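Local coordinates for hydrogenase (NiFe) small subunit HydA (Allochromatium vinosum, PDB 3MYR), which probably forms the electron-transfer half of a heterodimeric [NiFe] hydrogenase, carrying the iron-sulfur clusters that link hydrogen oxidation to an acceptor, at residues A[179-188]-A[221-231]; A[107-117]-A[128-136]. All coordinates share one frame; numbering follows the deposited sequence.

Contact 1 (A[179-188]-A[221-231]); sequences FYGQSIHDRC and GPTTYNACATM. With SF4 (iron/sulfur cluster), chain J; F3S (Fe3-s4 cluster), chain K.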
loop_
_atom_site.group_PDB
_atom_site.type_symbol
_atom_site.label_atom_id
_atom_site.label_comp_id
_atom_site.label_asym_id
_atom_site.label_seq_id
_atom_site.Cartn_x
_atom_site.Cartn_y
_atom_site.Cartn_z
ATOM N N PHE A 179 -14.176 -17.612 14.226
ATOM C CA PHE A 179 -13.007 -16.765 14.226
ATOM C C PHE A 179 -13.108 -15.686 15.288
ATOM O O PHE A 179 -12.073 -15.177 15.756
ATOM C CB PHE A 179 -12.795 -16.193 12.805
ATOM C CG PHE A 179 -12.688 -17.281 11.763
ATOM C CD1 PHE A 179 -11.776 -18.324 11.945
ATOM C CD2 PHE A 179 -13.585 -17.352 10.706
ATOM C CE1 PHE A 179 -11.676 -19.387 11.000
ATOM C CE2 PHE A 179 -13.511 -18.431 9.761
ATOM C CZ PHE A 179 -12.576 -19.427 9.932
ATOM N N TYR A 180 -14.355 -15.326 15.641
ATOM C CA TYR A 180 -14.560 -14.194 16.523
ATOM C C TYR A 180 -15.310 -14.620 17.798
ATOM O O TYR A 180 -15.711 -13.775 18.568
ATOM C CB TYR A 180 -15.319 -13.076 15.828
ATOM C CG TYR A 180 -14.593 -12.590 14.634
ATOM C CD1 TYR A 180 -14.856 -13.157 13.359
ATOM C CD2 TYR A 180 -13.663 -11.556 14.728
ATOM C CE1 TYR A 180 -14.208 -12.673 12.222
ATOM C CE2 TYR A 180 -12.961 -11.087 13.581
ATOM C CZ TYR A 180 -13.220 -11.671 12.357
ATOM O OH TYR A 180 -12.538 -11.275 11.219
ATOM N N GLY A 181 -15.418 -15.917 18.059
ATOM C CA GLY A 181 -16.266 -16.374 19.134
ATOM C C GLY A 181 -15.583 -16.199 20.497
ATOM O O GLY A 181 -16.244 -16.285 21.503
ATOM N N GLN A 182 -14.266 -16.043 20.547
ATOM C CA GLN A 182 -13.542 -15.966 21.872
ATOM C C GLN A 182 -12.679 -14.735 21.883
ATOM O O GLN A 182 -12.170 -14.314 20.832
ATOM C CB GLN A 182 -12.633 -17.192 22.105
ATOM C CG GLN A 182 -13.376 -18.551 22.079
ATOM C CD GLN A 182 -14.381 -18.837 23.257
ATOM O OE1 GLN A 182 -15.040 -19.904 23.256
ATOM N NE2 GLN A 182 -14.455 -17.955 24.266
ATOM N N SER A 183 -12.475 -14.162 23.060
ATOM C CA SER A 183 -11.696 -12.952 23.164
ATOM C C SER A 183 -10.244 -13.339 23.051
ATOM O O SER A 183 -9.843 -14.467 23.392
ATOM C CB SER A 183 -11.925 -12.229 24.519
ATOM O OG SER A 183 -11.345 -12.977 25.574
ATOM N N ILE A 184 -9.437 -12.385 22.628
ATOM C CA ILE A 184 -7.976 -12.522 22.662
ATOM C C ILE A 184 -7.498 -12.921 24.088
ATOM O O ILE A 184 -6.681 -13.876 24.278
ATOM C CB ILE A 184 -7.317 -11.181 22.264
ATOM C CG1 ILE A 184 -7.645 -10.749 20.785
ATOM C CG2 ILE A 184 -5.779 -11.156 22.507
ATOM C CD1 ILE A 184 -7.057 -11.682 19.705
ATOM N N HIS A 185 -7.971 -12.164 25.074
ATOM C CA HIS A 185 -7.519 -12.340 26.429
ATOM C C HIS A 185 -7.921 -13.737 26.985
ATOM O O HIS A 185 -7.225 -14.291 27.811
ATOM C CB HIS A 185 -8.076 -11.140 27.196
ATOM C CG HIS A 185 -7.752 -11.092 28.642
ATOM N ND1 HIS A 185 -6.486 -10.715 29.124
ATOM C CD2 HIS A 185 -8.567 -11.257 29.732
ATOM C CE1 HIS A 185 -6.562 -10.657 30.445
ATOM N NE2 HIS A 185 -7.823 -10.894 30.829
ATOM N N ASP A 186 -8.990 -14.379 26.466
ATOM C CA ASP A 186 -9.317 -15.712 26.979
ATOM C C ASP A 186 -8.508 -16.811 26.284
ATOM O O ASP A 186 -8.707 -17.968 26.590
ATOM C CB ASP A 186 -10.817 -16.033 26.793
ATOM C CG ASP A 186 -11.683 -15.391 27.903
ATOM O OD1 ASP A 186 -11.154 -14.910 28.950
ATOM O OD2 ASP A 186 -12.889 -15.279 27.695
ATOM N N ARG A 187 -7.620 -16.451 25.339
ATOM C CA ARG A 187 -6.795 -17.448 24.671
ATOM C C ARG A 187 -5.294 -17.127 24.749
ATOM O O ARG A 187 -4.487 -17.960 24.410
ATOM C CB ARG A 187 -7.206 -17.564 23.171
ATOM C CG ARG A 187 -8.687 -18.026 22.963
ATOM C CD ARG A 187 -8.834 -19.448 23.549
ATOM N NE ARG A 187 -9.922 -20.231 22.917
ATOM C CZ ARG A 187 -10.356 -21.400 23.376
ATOM N NH1 ARG A 187 -9.823 -21.940 24.494
ATOM N NH2 ARG A 187 -11.280 -22.048 22.711
ATOM N N CYS A 188 -4.963 -15.911 25.150
ATOM C CA CYS A 188 -3.632 -15.339 25.083
ATOM C C CYS A 188 -2.604 -16.109 25.921
ATOM O O CYS A 188 -2.831 -16.435 27.109
ATOM C CB CYS A 188 -3.708 -13.864 25.555
ATOM S SG CYS A 188 -2.044 -13.075 25.534
ATOM N N GLY A 221 -6.769 -6.612 24.608
ATOM C CA GLY A 221 -7.203 -7.984 24.509
ATOM C C GLY A 221 -8.438 -8.390 25.307
ATOM O O GLY A 221 -9.219 -9.229 24.799
ATOM N N PRO A 222 -8.597 -7.878 26.572
ATOM C CA PRO A 222 -9.773 -8.311 27.344
ATOM C C PRO A 222 -11.153 -8.063 26.733
ATOM O O PRO A 222 -12.053 -8.808 27.071
ATOM C CB PRO A 222 -9.647 -7.601 28.699
ATOM C CG PRO A 222 -8.060 -7.356 28.859
ATOM C CD PRO A 222 -7.568 -7.181 27.412
ATOM N N THR A 223 -11.299 -7.095 25.811
ATOM C CA THR A 223 -12.606 -6.737 25.225
ATOM C C THR A 223 -12.538 -6.917 23.699
ATOM O O THR A 223 -13.434 -6.483 23.005
ATOM C CB THR A 223 -12.998 -5.264 25.504
ATOM O OG1 THR A 223 -11.957 -4.390 25.028
ATOM C CG2 THR A 223 -13.265 -5.040 27.055
ATOM N N THR A 224 -11.530 -7.637 23.201
ATOM C CA THR A 224 -11.367 -7.826 21.761
ATOM C C THR A 224 -11.580 -9.254 21.318
ATOM O O THR A 224 -10.930 -10.182 21.859
ATOM C CB THR A 224 -9.947 -7.338 21.329
ATOM O OG1 THR A 224 -9.823 -5.955 21.768
ATOM C CG2 THR A 224 -9.826 -7.385 19.788
ATOM N N TYR A 225 -12.408 -9.419 20.276
ATOM C CA TYR A 225 -12.770 -10.756 19.792
ATOM C C TYR A 225 -12.134 -11.009 18.417
ATOM O O TYR A 225 -12.379 -10.223 17.496
ATOM C CB TYR A 225 -14.339 -10.922 19.753
ATOM C CG TYR A 225 -14.915 -11.104 21.166
ATOM C CD1 TYR A 225 -15.216 -12.384 21.688
ATOM C CD2 TYR A 225 -15.019 -10.017 22.014
ATOM C CE1 TYR A 225 -15.675 -12.529 23.047
ATOM C CE2 TYR A 225 -15.512 -10.139 23.320
ATOM C CZ TYR A 225 -15.776 -11.400 23.837
ATOM O OH TYR A 225 -16.193 -11.462 25.147
ATOM N N ASN A 226 -11.220 -11.993 18.311
ATOM C CA ASN A 226 -10.468 -12.233 17.041
ATOM C C ASN A 226 -9.733 -13.529 17.266
ATOM O O ASN A 226 -9.757 -14.025 18.392
ATOM C CB ASN A 226 -9.496 -11.091 16.691
ATOM C CG ASN A 226 -9.250 -10.981 15.169
ATOM O OD1 ASN A 226 -9.498 -11.919 14.474
ATOM N ND2 ASN A 226 -8.847 -9.802 14.656
ATOM N N ALA A 227 -9.118 -14.098 16.216
ATOM C CA ALA A 227 -8.487 -15.427 16.284
ATOM C C ALA A 227 -6.958 -15.318 16.398
ATOM O O ALA A 227 -6.256 -16.322 16.218
ATOM C CB ALA A 227 -8.818 -16.254 15.003
ATOM N N CYS A 228 -6.441 -14.108 16.628
ATOM C CA CYS A 228 -4.988 -13.884 16.554
ATOM C C CYS A 228 -4.239 -14.770 17.566
ATOM O O CYS A 228 -3.101 -15.171 17.323
ATOM C CB CYS A 228 -4.680 -12.402 16.882
ATOM S SG CYS A 228 -5.730 -11.287 15.889
ATOM N N ALA A 229 -4.828 -14.951 18.757
ATOM C CA ALA A 229 -4.115 -15.639 19.822
ATOM C C ALA A 229 -4.064 -17.166 19.577
ATOM O O ALA A 229 -3.226 -17.831 20.146
ATOM C CB ALA A 229 -4.794 -15.329 21.216
ATOM N N THR A 230 -4.978 -17.707 18.754
ATOM C CA THR A 230 -5.011 -19.139 18.421
ATOM C C THR A 230 -4.546 -19.471 17.005
ATOM O O THR A 230 -3.753 -20.377 16.837
ATOM C CB THR A 230 -6.425 -19.689 18.626
ATOM O OG1 THR A 230 -7.380 -18.877 17.900
ATOM C CG2 THR A 230 -6.794 -19.566 20.187
ATOM N N MET A 231 -5.121 -18.833 15.984
ATOM C CA MET A 231 -4.715 -19.090 14.608
ATOM C C MET A 231 -3.390 -18.369 14.339
ATOM O O MET A 231 -2.539 -18.864 13.605
ATOM C CB MET A 231 -5.810 -18.543 13.641
ATOM C CG MET A 231 -5.431 -18.775 12.189
ATOM S SD MET A 231 -6.674 -18.044 11.104
ATOM C CE MET A 231 -8.198 -18.993 11.621
HETATM FE FE1 SF4 J . -2.642 -11.219 26.749
HETATM FE FE2 SF4 J . -2.255 -9.539 28.938
HETATM FE FE3 SF4 J . -3.286 -8.575 26.594
HETATM FE FE4 SF4 J . -4.763 -10.236 28.183
HETATM S S1 SF4 J . -4.026 -8.142 28.671
HETATM S S2 SF4 J . -4.626 -10.309 25.937
HETATM S S3 SF4 J . -3.122 -11.665 28.938
HETATM S S4 SF4 J . -1.182 -9.454 26.916
HETATM FE FE1 F3S K . -5.474 -7.200 18.502
HETATM FE FE3 F3S K . -5.967 -6.653 15.920
HETATM FE FE4 F3S K . -5.398 -9.106 16.584
HETATM S S1 F3S K . -4.805 -5.349 17.350
HETATM S S2 F3S K . -4.110 -8.970 18.333
HETATM S S3 F3S K . -7.211 -7.973 17.276
HETATM S S4 F3S K . -4.737 -8.100 14.773
HETATM O O HOH W 1 -9.543 -11.808 11.663
HETATM O O HOH W 2 -11.806 -11.448 27.798
#

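Contact 2 (A[107-117]-A[128-136]); sequences VIAVGTCAAFG and GAMSVMDLV. With SF4 (iron/sulfur cluster), chain I.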
loop_
_atom_site.group_PDB
_atom_site.type_symbol
_atom_site.label_atom_id
_atom_site.label_comp_id
_atom_site.label_asym_id
_atom_site.label_seq_id
_atom_site.Cartn_x
_atom_site.Cartn_y
_atom_site.Cartn_z
ATOM N N VAL A 107 -23.718 -10.495 1.352
ATOM C CA VAL A 107 -22.683 -9.462 1.365
ATOM C C VAL A 107 -21.730 -9.758 2.546
ATOM O O VAL A 107 -22.159 -9.988 3.679
ATOM C CB VAL A 107 -23.302 -8.037 1.618
ATOM C CG1 VAL A 107 -22.246 -6.946 1.470
ATOM C CG2 VAL A 107 -24.450 -7.775 0.654
ATOM N N ILE A 108 -20.437 -9.725 2.279
ATOM C CA ILE A 108 -19.464 -9.814 3.345
ATOM C C ILE A 108 -18.818 -8.479 3.453
ATOM O O ILE A 108 -18.292 -7.949 2.464
ATOM C CB ILE A 108 -18.357 -10.810 2.968
ATOM C CG1 ILE A 108 -18.966 -12.203 2.828
ATOM C CG2 ILE A 108 -17.235 -10.793 4.023
ATOM C CD1 ILE A 108 -17.909 -13.255 2.336
ATOM N N ALA A 109 -18.896 -7.908 4.656
ATOM C CA ALA A 109 -18.158 -6.711 4.960
ATOM C C ALA A 109 -16.811 -7.144 5.566
ATOM O O ALA A 109 -16.741 -7.600 6.713
ATOM C CB ALA A 109 -18.982 -5.824 5.987
ATOM N N VAL A 110 -15.750 -6.981 4.808
ATOM C CA VAL A 110 -14.410 -7.381 5.258
ATOM C C VAL A 110 -13.705 -6.164 5.827
ATOM O O VAL A 110 -13.685 -5.070 5.209
ATOM C CB VAL A 110 -13.628 -8.038 4.077
ATOM C CG1 VAL A 110 -13.351 -6.956 3.031
ATOM C CG2 VAL A 110 -12.205 -8.453 4.557
ATOM N N GLY A 111 -13.130 -6.315 7.019
ATOM C CA GLY A 111 -12.393 -5.185 7.633
ATOM C C GLY A 111 -13.323 -4.414 8.577
ATOM O O GLY A 111 -14.554 -4.317 8.352
ATOM N N THR A 112 -12.743 -3.858 9.613
ATOM C CA THR A 112 -13.473 -3.055 10.568
ATOM C C THR A 112 -14.138 -1.783 9.939
ATOM O O THR A 112 -15.185 -1.356 10.407
ATOM C CB THR A 112 -12.533 -2.657 11.753
ATOM O OG1 THR A 112 -12.066 -3.855 12.356
ATOM C CG2 THR A 112 -13.283 -1.831 12.859
ATOM N N CYS A 113 -13.546 -1.202 8.894
ATOM C CA CYS A 113 -14.206 -0.025 8.300
ATOM C C CYS A 113 -15.559 -0.382 7.673
ATOM O O CYS A 113 -16.592 0.264 7.930
ATOM C CB CYS A 113 -13.301 0.599 7.232
ATOM S SG CYS A 113 -11.637 1.145 7.838
ATOM N N ALA A 114 -15.582 -1.407 6.831
ATOM C CA ALA A 114 -16.845 -1.839 6.228
ATOM C C ALA A 114 -17.807 -2.378 7.286
ATOM O O ALA A 114 -18.996 -2.119 7.228
ATOM C CB ALA A 114 -16.580 -2.898 5.152
ATOM N N ALA A 115 -17.304 -3.201 8.201
ATOM C CA ALA A 115 -18.155 -3.829 9.183
ATOM C C ALA A 115 -18.771 -2.836 10.164
ATOM O O ALA A 115 -19.979 -2.921 10.435
ATOM C CB ALA A 115 -17.434 -4.973 9.906
ATOM N N PHE A 116 -17.987 -1.877 10.631
ATOM C CA PHE A 116 -18.388 -1.048 11.763
ATOM C C PHE A 116 -18.122 0.459 11.561
ATOM O O PHE A 116 -18.345 1.211 12.491
ATOM C CB PHE A 116 -17.634 -1.502 13.048
ATOM C CG PHE A 116 -17.872 -2.947 13.424
ATOM C CD1 PHE A 116 -19.185 -3.479 13.431
ATOM C CD2 PHE A 116 -16.817 -3.757 13.820
ATOM C CE1 PHE A 116 -19.429 -4.819 13.775
ATOM C CE2 PHE A 116 -17.034 -5.116 14.179
ATOM C CZ PHE A 116 -18.329 -5.655 14.167
ATOM N N GLY A 117 -17.517 0.889 10.455
ATOM C CA GLY A 117 -17.245 2.325 10.308
ATOM C C GLY A 117 -15.726 2.544 10.331
ATOM O O GLY A 117 -15.166 3.239 9.448
ATOM N N GLY A 128 -18.745 11.726 7.008
ATOM C CA GLY A 128 -20.007 11.032 7.322
ATOM C C GLY A 128 -19.995 9.556 6.900
ATOM O O GLY A 128 -21.035 9.007 6.452
ATOM N N ALA A 129 -18.865 8.884 7.164
ATOM C CA ALA A 129 -18.684 7.444 6.849
ATOM C C ALA A 129 -19.654 6.560 7.598
ATOM O O ALA A 129 -19.849 6.766 8.790
ATOM C CB ALA A 129 -17.254 7.009 7.205
ATOM N N MET A 130 -20.170 5.503 6.954
ATOM C CA MET A 130 -21.046 4.547 7.663
ATOM C C MET A 130 -20.622 3.127 7.279
ATOM O O MET A 130 -19.909 2.959 6.303
ATOM C CB MET A 130 -22.501 4.794 7.170
ATOM C CG MET A 130 -22.957 6.228 7.701
ATOM S SD MET A 130 -24.686 6.554 7.506
ATOM C CE MET A 130 -25.465 5.155 8.318
ATOM N N SER A 131 -21.143 2.130 7.997
ATOM C CA SER A 131 -20.800 0.716 7.800
ATOM C C SER A 131 -21.847 0.105 6.862
ATOM O O SER A 131 -22.929 0.681 6.653
ATOM C CB SER A 131 -20.917 -0.033 9.156
ATOM O OG SER A 131 -22.285 -0.028 9.628
ATOM N N VAL A 132 -21.537 -1.069 6.347
ATOM C CA VAL A 132 -22.454 -1.819 5.489
ATOM C C VAL A 132 -23.781 -2.177 6.166
ATOM O O VAL A 132 -24.827 -1.826 5.638
ATOM C CB VAL A 132 -21.720 -3.097 4.974
ATOM C CG1 VAL A 132 -22.705 -4.031 4.237
ATOM C CG2 VAL A 132 -20.569 -2.661 4.116
ATOM N N MET A 133 -23.728 -2.760 7.381
ATOM C CA MET A 133 -24.943 -3.214 8.084
ATOM C C MET A 133 -25.889 -2.048 8.431
ATOM O O MET A 133 -27.101 -2.194 8.438
ATOM C CB MET A 133 -24.550 -3.997 9.348
ATOM C CG MET A 133 -23.916 -3.120 10.436
ATOM S SD MET A 133 -23.185 -4.021 11.863
ATOM C CE MET A 133 -24.652 -4.280 12.867
ATOM N N ASP A 134 -25.340 -0.863 8.674
ATOM C CA ASP A 134 -26.190 0.322 8.848
ATOM C C ASP A 134 -26.902 0.758 7.572
ATOM O O ASP A 134 -28.015 1.260 7.608
ATOM C CB ASP A 134 -25.393 1.514 9.422
ATOM C CG ASP A 134 -25.072 1.333 10.936
ATOM O OD1 ASP A 134 -25.453 0.301 11.549
ATOM O OD2 ASP A 134 -24.357 2.175 11.466
ATOM N N LEU A 135 -26.273 0.550 6.443
ATOM C CA LEU A 135 -26.856 0.971 5.165
ATOM C C LEU A 135 -27.629 -0.096 4.410
ATOM O O LEU A 135 -28.484 0.222 3.541
ATOM C CB LEU A 135 -25.749 1.424 4.259
ATOM C CG LEU A 135 -25.176 2.848 4.372
ATOM C CD1 LEU A 135 -25.879 4.029 5.045
ATOM C CD2 LEU A 135 -23.689 3.024 4.050
ATOM N N VAL A 136 -27.310 -1.353 4.689
ATOM C CA VAL A 136 -27.841 -2.425 3.910
ATOM C C VAL A 136 -28.556 -3.326 4.886
ATOM O O VAL A 136 -27.919 -4.098 5.656
ATOM C CB VAL A 136 -26.720 -3.250 3.231
ATOM C CG1 VAL A 136 -27.389 -4.459 2.468
ATOM C CG2 VAL A 136 -25.931 -2.358 2.261
HETATM FE FE1 SF4 I . -8.051 -1.467 8.344
HETATM FE FE2 SF4 I . -9.136 -2.888 6.201
HETATM FE FE3 SF4 I . -10.258 -0.435 7.038
HETATM FE FE4 SF4 I . -7.581 -0.813 5.766
HETATM S S1 SF4 I . -9.803 -1.077 4.817
HETATM S S2 SF4 I . -8.281 0.585 7.377
HETATM S S3 SF4 I . -6.909 -2.682 6.886
HETATM S S4 SF4 I . -10.133 -2.336 8.251
HETATM O O HOH W 3 -21.475 -4.173 8.515
HETATM O O HOH W 4 -21.931 -0.729 12.261
#

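Contact 1 (A[179-188]-A[221-231])
Pro222 sets its CG over one face of the His185 ring, 3.7 Å from the centroid, and sulfur S2 of the [4Fe-4S] cluster sits at the ring's edge in its plane. The imidazole points its ND1 at iron FE4, bound at 2.0 Å; CG anti to the backbone N (chi1 180°) carries the ring to that iron. Tyr194 meets the same ring edge-to-face. Ser183 CB makes a CH-pi contact over one face of the Tyr225 ring, with its CA above the rim, while Tyr180 O comes in at the edge. The Tyr180 ring meets Tyr225 O at its own edge, CD2 to O 3.3 Å.

Beside the single backbone bridge of Ser183 with Tyr225, Ile184 N gives Thr224 O a straight bond of 2.8 Å. Gly221 O takes His185 N and Thr224 N from opposite faces of its plane. Ile184 fills the middle, CG2 against cluster sulfur S2 and CD1 3.8 Å from CB of Cys228, whose SG binds iron FE4 of the [3Fe-4S] cluster. Asn226 OD1 accepts from Ala227 N and, at 2.8 Å, from a water that also donates to Tyr180 OH; the hydroxyl bonds to Pro145 O. Asn226 ND2 lies 3.6 Å from S3 of the [3Fe-4S] cluster. Replacing Asn226 by an alanine would probably leave Ala227 N and the water without this shared acceptor and open a gap beside S3. His185 and Cys188 (SG on iron FE1) hold the [4Fe-4S] cluster and Cys228 the [3Fe-4S] cluster, with Ile184 between; this is consistent with electron transfer between the two.

Contact 2 (A[107-117]-A[128-136])
Val132 and Ala114 are joined by the one direct hydrogen bond between 107-117 and 128-136: Val132 N to Ala114 O, 2.9 Å and almost straight at 171°. It ties the first turn of helix 132-135 to the carbonyl end of helix 111-116. Two waters bridge the same junction. One accepts from Met133 N at 2.9 Å and lies in position to donate to Ala115 O; a second bonds to Ser131 OG and gives Ala115 O a weak bond. Ser131 is the N-cap of helix 132-135, its OG accepting a weak bond from Asp134 N, and its CB rests 3.3 Å from Ala115 O.

Apolar contacts centre on Val132. A chi1 of 172° brings its CG1 to 4.0 Å from Val107 CG1, while CB and CG2 lie against Ala109 CB and CG2 also touches Ala114 CB. Ile76 of strand 69-77 packs on the same valine. The Met-aromatic contact is looser: Met133 SD stands at the edge of the Phe116 ring, 5.4 Å from its centroid, and Ala115 CB covers one face of it.

The metal bond comes from Cys113 in helix 111-116, whose SG binds iron FE3 of a [4Fe-4S] cluster at 2.2 Å. The cluster, also bound by Cys14, Cys17 and Cys147, sits at the C-terminal end of strand 106-110, which runs parallel to 69-77 and 141-144 and into helix 111-116, as in flavodoxin-like alpha/beta domains.

In the fold
Contact 2 comes first along the chain, in the alpha/beta domain whose mixed sheet includes strands 106-110 and 129-130; contact 1 follows in the C-terminal cluster-binding part, mostly loop, entered through helix 177-180. The two share no strand or helix and do not touch: their centres are 21 Å apart and their nearest atoms about 7 Å. Strand 141-144 and helix 151-164 lie between them in sequence, and that helix packs on Phe179, Tyr180 and Met231 of contact 1. Together the contacts supply ligands to all three clusters, one [4Fe-4S] in contact 2, the [3Fe-4S] and the other [4Fe-4S] in contact 1, consistent with an electron relay running across both parts of the subunit.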